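Local coordinates for protein NAD(P)H-flavin oxidoreductase (Staphylococcus epidermidis ATCC 12228, PDB 3GBH) that binds flavin mononucleotide and, as a nitroreductase-family enzyme, probably uses NAD(P)H to reduce flavin or related substrates, at residues K19-I30 with A190-D200. Numbering follows the deposited sequence.
Sequences KSVKVFDENYKI and AIGKKAQDAHD. With FMN (flavin mononucleotide), chain H.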
loop_
_atom_site.group_PDB
_atom_site.type_symbol
_atom_site.label_atom_id
_atom_site.label_comp_id
_atom_site.label_asym_id
_atom_site.label_seq_id
_atom_site.Cartn_x
_atom_site.Cartn_y
_atom_site.Cartn_z
ATOM N N LYS B 19 -7.734 -15.017 20.054
ATOM C CA LYS B 19 -6.806 -15.857 20.802
ATOM C C LYS B 19 -7.605 -16.872 21.645
ATOM O O LYS B 19 -8.810 -16.678 21.886
ATOM C CB LYS B 19 -5.921 -14.984 21.721
ATOM C CG LYS B 19 -5.197 -13.817 20.991
ATOM C CD LYS B 19 -4.388 -12.973 21.962
ATOM C CE LYS B 19 -3.728 -11.801 21.250
ATOM N NZ LYS B 19 -3.115 -10.876 22.205
ATOM N N SER B 20 -6.948 -17.958 22.063
ATOM C CA SER B 20 -7.615 -19.008 22.841
ATOM C C SER B 20 -7.759 -18.580 24.294
ATOM O O SER B 20 -6.804 -18.606 25.071
ATOM C CB SER B 20 -6.841 -20.331 22.776
ATOM O OG SER B 20 -6.972 -20.937 21.501
ATOM N N VAL B 21 -8.977 -18.228 24.665
ATOM C CA VAL B 21 -9.325 -17.933 26.040
ATOM C C VAL B 21 -9.827 -19.241 26.638
ATOM O O VAL B 21 -10.642 -19.918 26.025
ATOM C CB VAL B 21 -10.418 -16.841 26.077
ATOM C CG1 VAL B 21 -11.057 -16.742 27.430
ATOM C CG2 VAL B 21 -9.821 -15.513 25.632
ATOM N N LYS B 22 -9.315 -19.595 27.812
ATOM C CA LYS B 22 -9.658 -20.861 28.481
ATOM C C LYS B 22 -10.470 -20.727 29.783
ATOM O O LYS B 22 -10.934 -21.729 30.327
ATOM C CB LYS B 22 -8.358 -21.649 28.713
ATOM C CG LYS B 22 -7.605 -21.825 27.393
ATOM C CD LYS B 22 -6.518 -22.843 27.430
ATOM C CE LYS B 22 -5.841 -22.899 26.063
ATOM N NZ LYS B 22 -4.940 -24.077 25.982
ATOM N N VAL B 23 -10.644 -19.495 30.265
ATOM C CA VAL B 23 -11.441 -19.215 31.454
ATOM C C VAL B 23 -12.449 -18.105 31.090
ATOM O O VAL B 23 -12.060 -16.986 30.753
ATOM C CB VAL B 23 -10.548 -18.772 32.619
ATOM C CG1 VAL B 23 -11.351 -18.599 33.892
ATOM C CG2 VAL B 23 -9.421 -19.791 32.830
ATOM N N PHE B 24 -13.729 -18.451 31.137
ATOM C CA PHE B 24 -14.817 -17.554 30.812
ATOM C C PHE B 24 -15.607 -17.189 32.067
ATOM O O PHE B 24 -15.456 -17.816 33.125
ATOM C CB PHE B 24 -15.765 -18.220 29.824
ATOM C CG PHE B 24 -15.090 -18.708 28.588
ATOM C CD1 PHE B 24 -14.985 -17.888 27.475
ATOM C CD2 PHE B 24 -14.549 -19.992 28.530
ATOM C CE1 PHE B 24 -14.353 -18.336 26.323
ATOM C CE2 PHE B 24 -13.908 -20.449 27.362
ATOM C CZ PHE B 24 -13.819 -19.620 26.269
ATOM N N ASP B 25 -16.424 -16.148 31.934
ATOM C CA ASP B 25 -17.321 -15.726 32.975
ATOM C C ASP B 25 -18.464 -16.758 33.069
ATOM O O ASP B 25 -19.319 -16.903 32.182
ATOM C CB ASP B 25 -17.809 -14.297 32.705
ATOM C CG ASP B 25 -18.750 -13.766 33.786
ATOM O OD1 ASP B 25 -19.198 -14.544 34.659
ATOM O OD2 ASP B 25 -19.063 -12.563 33.739
ATOM N N GLU B 26 -18.449 -17.480 34.171
ATOM C CA GLU B 26 -19.362 -18.584 34.402
ATOM C C GLU B 26 -20.809 -18.126 34.551
ATOM O O GLU B 26 -21.734 -18.933 34.437
ATOM C CB GLU B 26 -18.917 -19.291 35.684
ATOM C CG GLU B 26 -19.216 -20.765 35.764
ATOM C CD GLU B 26 -18.938 -21.318 37.153
ATOM O OE1 GLU B 26 -18.067 -20.750 37.846
ATOM O OE2 GLU B 26 -19.608 -22.301 37.558
ATOM N N ASN B 27 -21.005 -16.840 34.830
ATOM C CA ASN B 27 -22.338 -16.285 35.064
ATOM C C ASN B 27 -22.871 -15.478 33.894
ATOM O O ASN B 27 -23.955 -14.918 33.968
ATOM C CB ASN B 27 -22.295 -15.405 36.288
ATOM C CG ASN B 27 -21.925 -16.174 37.530
ATOM O OD1 ASN B 27 -20.905 -15.890 38.158
ATOM N ND2 ASN B 27 -22.738 -17.170 37.883
ATOM N N TYR B 28 -22.096 -15.402 32.817
ATOM C CA TYR B 28 -22.526 -14.715 31.622
ATOM C C TYR B 28 -23.060 -15.744 30.638
ATOM O O TYR B 28 -22.363 -16.710 30.316
ATOM C CB TYR B 28 -21.361 -13.959 30.981
ATOM C CG TYR B 28 -21.833 -13.230 29.790
ATOM C CD1 TYR B 28 -21.827 -13.833 28.552
ATOM C CD2 TYR B 28 -22.375 -11.962 29.906
ATOM C CE1 TYR B 28 -22.333 -13.192 27.450
ATOM C CE2 TYR B 28 -22.877 -11.295 28.797
ATOM C CZ TYR B 28 -22.856 -11.925 27.568
ATOM O OH TYR B 28 -23.345 -11.321 26.431
ATOM N N LYS B 29 -24.282 -15.533 30.152
ATOM C CA LYS B 29 -24.840 -16.382 29.120
ATOM C C LYS B 29 -25.207 -15.535 27.892
ATOM O O LYS B 29 -25.723 -14.411 28.007
ATOM C CB LYS B 29 -26.045 -17.164 29.637
ATOM C CG LYS B 29 -25.771 -18.072 30.864
ATOM C CD LYS B 29 -24.725 -19.186 30.612
ATOM C CE LYS B 29 -24.244 -19.838 31.929
ATOM N NZ LYS B 29 -23.073 -20.742 31.727
ATOM N N ILE B 30 -24.906 -16.075 26.726
ATOM C CA ILE B 30 -25.102 -15.396 25.449
ATOM C C ILE B 30 -26.567 -15.475 25.043
ATOM O O ILE B 30 -27.112 -16.558 24.948
ATOM C CB ILE B 30 -24.215 -16.024 24.373
ATOM C CG1 ILE B 30 -22.726 -15.827 24.743
ATOM C CG2 ILE B 30 -24.513 -15.417 23.008
ATOM C CD1 ILE B 30 -21.768 -16.564 23.842
ATOM N N ALA B 190 -15.264 -23.657 22.612
ATOM C CA ALA B 190 -15.819 -23.009 23.801
ATOM C C ALA B 190 -16.053 -21.558 23.441
ATOM O O ALA B 190 -15.202 -20.948 22.807
ATOM C CB ALA B 190 -14.843 -23.098 25.047
ATOM N N ILE B 191 -17.176 -20.994 23.878
ATOM C CA ILE B 191 -17.468 -19.592 23.597
ATOM C C ILE B 191 -18.064 -18.950 24.848
ATOM O O ILE B 191 -18.804 -19.582 25.589
ATOM C CB ILE B 191 -18.407 -19.459 22.365
ATOM C CG1 ILE B 191 -18.637 -17.982 21.993
ATOM C CG2 ILE B 191 -19.763 -20.166 22.607
ATOM C CD1 ILE B 191 -19.402 -17.820 20.665
ATOM N N GLY B 192 -17.678 -17.712 25.102
ATOM C CA GLY B 192 -18.200 -16.980 26.231
ATOM C C GLY B 192 -17.520 -15.646 26.333
ATOM O O GLY B 192 -16.783 -15.236 25.416
ATOM N N LYS B 193 -17.751 -14.994 27.456
ATOM C CA LYS B 193 -17.105 -13.741 27.800
ATOM C C LYS B 193 -15.863 -14.066 28.607
ATOM O O LYS B 193 -15.943 -14.801 29.591
ATOM C CB LYS B 193 -18.062 -12.885 28.631
ATOM C CG LYS B 193 -17.520 -11.543 29.042
ATOM C CD LYS B 193 -18.628 -10.693 29.670
ATOM C CE LYS B 193 -18.128 -9.312 30.137
ATOM N NZ LYS B 193 -17.078 -9.429 31.186
ATOM N N LYS B 194 -14.717 -13.504 28.229
ATOM C CA LYS B 194 -13.453 -13.864 28.900
ATOM C C LYS B 194 -13.428 -13.442 30.364
ATOM O O LYS B 194 -13.910 -12.352 30.704
ATOM C CB LYS B 194 -12.227 -13.312 28.150
ATOM C CG LYS B 194 -11.909 -11.852 28.347
ATOM C CD LYS B 194 -10.642 -11.482 27.544
ATOM C CE LYS B 194 -10.242 -10.011 27.689
ATOM N NZ LYS B 194 -8.981 -9.717 26.941
ATOM N N ALA B 195 -12.894 -14.309 31.231
ATOM C CA ALA B 195 -12.633 -13.947 32.638
ATOM C C ALA B 195 -11.129 -13.811 32.881
ATOM O O ALA B 195 -10.736 -13.201 33.843
ATOM C CB ALA B 195 -13.222 -14.956 33.588
ATOM N N GLN B 196 -10.307 -14.396 32.006
ATOM C CA GLN B 196 -8.851 -14.175 32.007
ATOM C C GLN B 196 -8.327 -13.986 30.597
ATOM O O GLN B 196 -8.755 -14.662 29.700
ATOM C CB GLN B 196 -8.136 -15.381 32.607
ATOM C CG GLN B 196 -8.140 -15.430 34.113
ATOM C CD GLN B 196 -7.514 -16.723 34.662
ATOM O OE1 GLN B 196 -7.915 -17.214 35.726
ATOM N NE2 GLN B 196 -6.520 -17.266 33.939
ATOM N N ASP B 197 -7.372 -13.089 30.416
ATOM C CA ASP B 197 -6.733 -12.881 29.104
ATOM C C ASP B 197 -6.084 -14.171 28.592
ATOM O O ASP B 197 -5.494 -14.917 29.367
ATOM C CB ASP B 197 -5.634 -11.814 29.222
ATOM C CG ASP B 197 -6.175 -10.387 29.263
ATOM O OD1 ASP B 197 -7.330 -10.128 28.864
ATOM O OD2 ASP B 197 -5.404 -9.508 29.679
ATOM N N ALA B 198 -6.189 -14.428 27.297
ATOM C CA ALA B 198 -5.393 -15.475 26.653
ATOM C C ALA B 198 -3.892 -15.229 26.796
ATOM O O ALA B 198 -3.458 -14.075 26.882
ATOM C CB ALA B 198 -5.745 -15.551 25.189
ATOM N N HIS B 199 -3.106 -16.304 26.822
ATOM C CA HIS B 199 -1.663 -16.188 26.589
ATOM C C HIS B 199 -1.381 -15.870 25.113
ATOM O O HIS B 199 -1.986 -16.479 24.205
ATOM C CB HIS B 199 -0.942 -17.482 26.945
ATOM C CG HIS B 199 -0.965 -17.793 28.403
ATOM N ND1 HIS B 199 -0.370 -16.976 29.343
ATOM C CD2 HIS B 199 -1.516 -18.822 29.088
ATOM C CE1 HIS B 199 -0.558 -17.492 30.547
ATOM N NE2 HIS B 199 -1.250 -18.612 30.420
ATOM N N ASP B 200 -0.475 -14.927 24.873
ATOM C CA ASP B 200 0.036 -14.694 23.538
ATOM C C ASP B 200 0.868 -15.900 23.085
ATOM O O ASP B 200 1.449 -16.586 23.916
ATOM C CB ASP B 200 0.928 -13.456 23.512
ATOM C CG ASP B 200 0.131 -12.152 23.629
ATOM O OD1 ASP B 200 -1.092 -12.150 23.356
ATOM O OD2 ASP B 200 0.746 -11.137 24.006
HETATM N N1 FMN H . -6.620 -25.806 23.417
HETATM C C2 FMN H . -6.960 -26.460 24.593
HETATM O O2 FMN H . -6.847 -25.907 25.692
HETATM N N3 FMN H . -7.408 -27.752 24.531
HETATM C C4 FMN H . -7.546 -28.409 23.306
HETATM O O4 FMN H . -7.952 -29.586 23.288
HETATM C C4A FMN H . -7.188 -27.758 22.136
HETATM N N5 FMN H . -7.270 -28.381 20.903
HETATM C C5A FMN H . -7.238 -27.634 19.744
HETATM C C6 FMN H . -7.671 -28.175 18.521
HETATM C C7 FMN H . -7.642 -27.423 17.366
HETATM C C7M FMN H . -8.105 -28.018 16.064
HETATM C C8 FMN H . -7.155 -26.112 17.412
HETATM C C8M FMN H . -7.099 -25.233 16.201
HETATM C C9 FMN H . -6.725 -25.580 18.614
HETATM C C9A FMN H . -6.764 -26.316 19.802
HETATM N N10 FMN H . -6.349 -25.777 21.029
HETATM C C10 FMN H . -6.712 -26.442 22.200
HETATM C "C1'" FMN H . -5.909 -24.331 21.130
HETATM C "C2'" FMN H . -4.482 -24.246 20.587
HETATM O "O2'" FMN H . -3.549 -24.718 21.543
HETATM C "C3'" FMN H . -4.181 -22.793 20.199
HETATM O "O3'" FMN H . -5.013 -22.427 19.127
HETATM C "C4'" FMN H . -2.722 -22.536 19.822
HETATM O "O4'" FMN H . -1.898 -22.754 20.967
HETATM C "C5'" FMN H . -2.556 -21.109 19.304
HETATM O "O5'" FMN H . -2.922 -20.177 20.314
HETATM P P FMN H . -4.064 -19.095 20.034
HETATM O O1P FMN H . -4.232 -18.213 21.237
HETATM O O2P FMN H . -5.315 -19.841 19.673
HETATM O O3P FMN H . -3.686 -18.245 18.844
HETATM O O HOH W 1 -4.292 -18.853 26.132
HETATM O O HOH W 2 -7.949 -17.547 29.559
HETATM O O HOH W 3 -18.938 -16.490 29.544
#
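The Y28 ring carries K193 over one face: CD stands 4.3 Å from the ring centroid, 24° off the normal, a CH-pi contact. The two side chains cross at about a right angle, and K193 CB rests against Y28 CD1. The F24 ring is met on one face by V21 CG1, offset toward the rim, and at its edge by K193 O. A190 CB approaches F24 CE2 obliquely (3.6 Å), and G192 CA lies close to F24 CD1.

Two short backbone bonds flank the single bridge that pairs F24 with K194. D25 N donates to K193 O at 2.7 Å, with an N-H...O angle of 165°. A195 N reaches V23 O at 2.8 Å, and Q196 N adds a weak bond to the same oxygen. Waters join the backbones on both sides of the bridge: D25 O to K193 N on one, K22 N to Q196 O and S20 O to H199 N on the other. N27 N meets D25 OD1 from above the carboxylate plane, an Asx turn within the type I turn from D25 to Y28.

At the far end, K19 CG lies beside the backbone N (chi1 -53°) and the extended chain carries NZ to D200 OD1 (2.7 Å), a salt bridge met on the syn side, somewhat out of the carboxylate plane. S20 N and OG bind phosphate oxygens O1P and O2P of FMN, and K22 NZ bonds flavin O2; FMN is also hydrogen-bonded by N75, R18, R203 and G166.

The contact joins the loop between helices 11-17 and 32-42 to the end of strand 183-192 and the chain that follows. Strand 160-164 bonds V21 through T161 and A190 through N162; T81 OG1, at the end of helix 76-81, bonds F24 N, and strand 84-91 packs against A190 and I191.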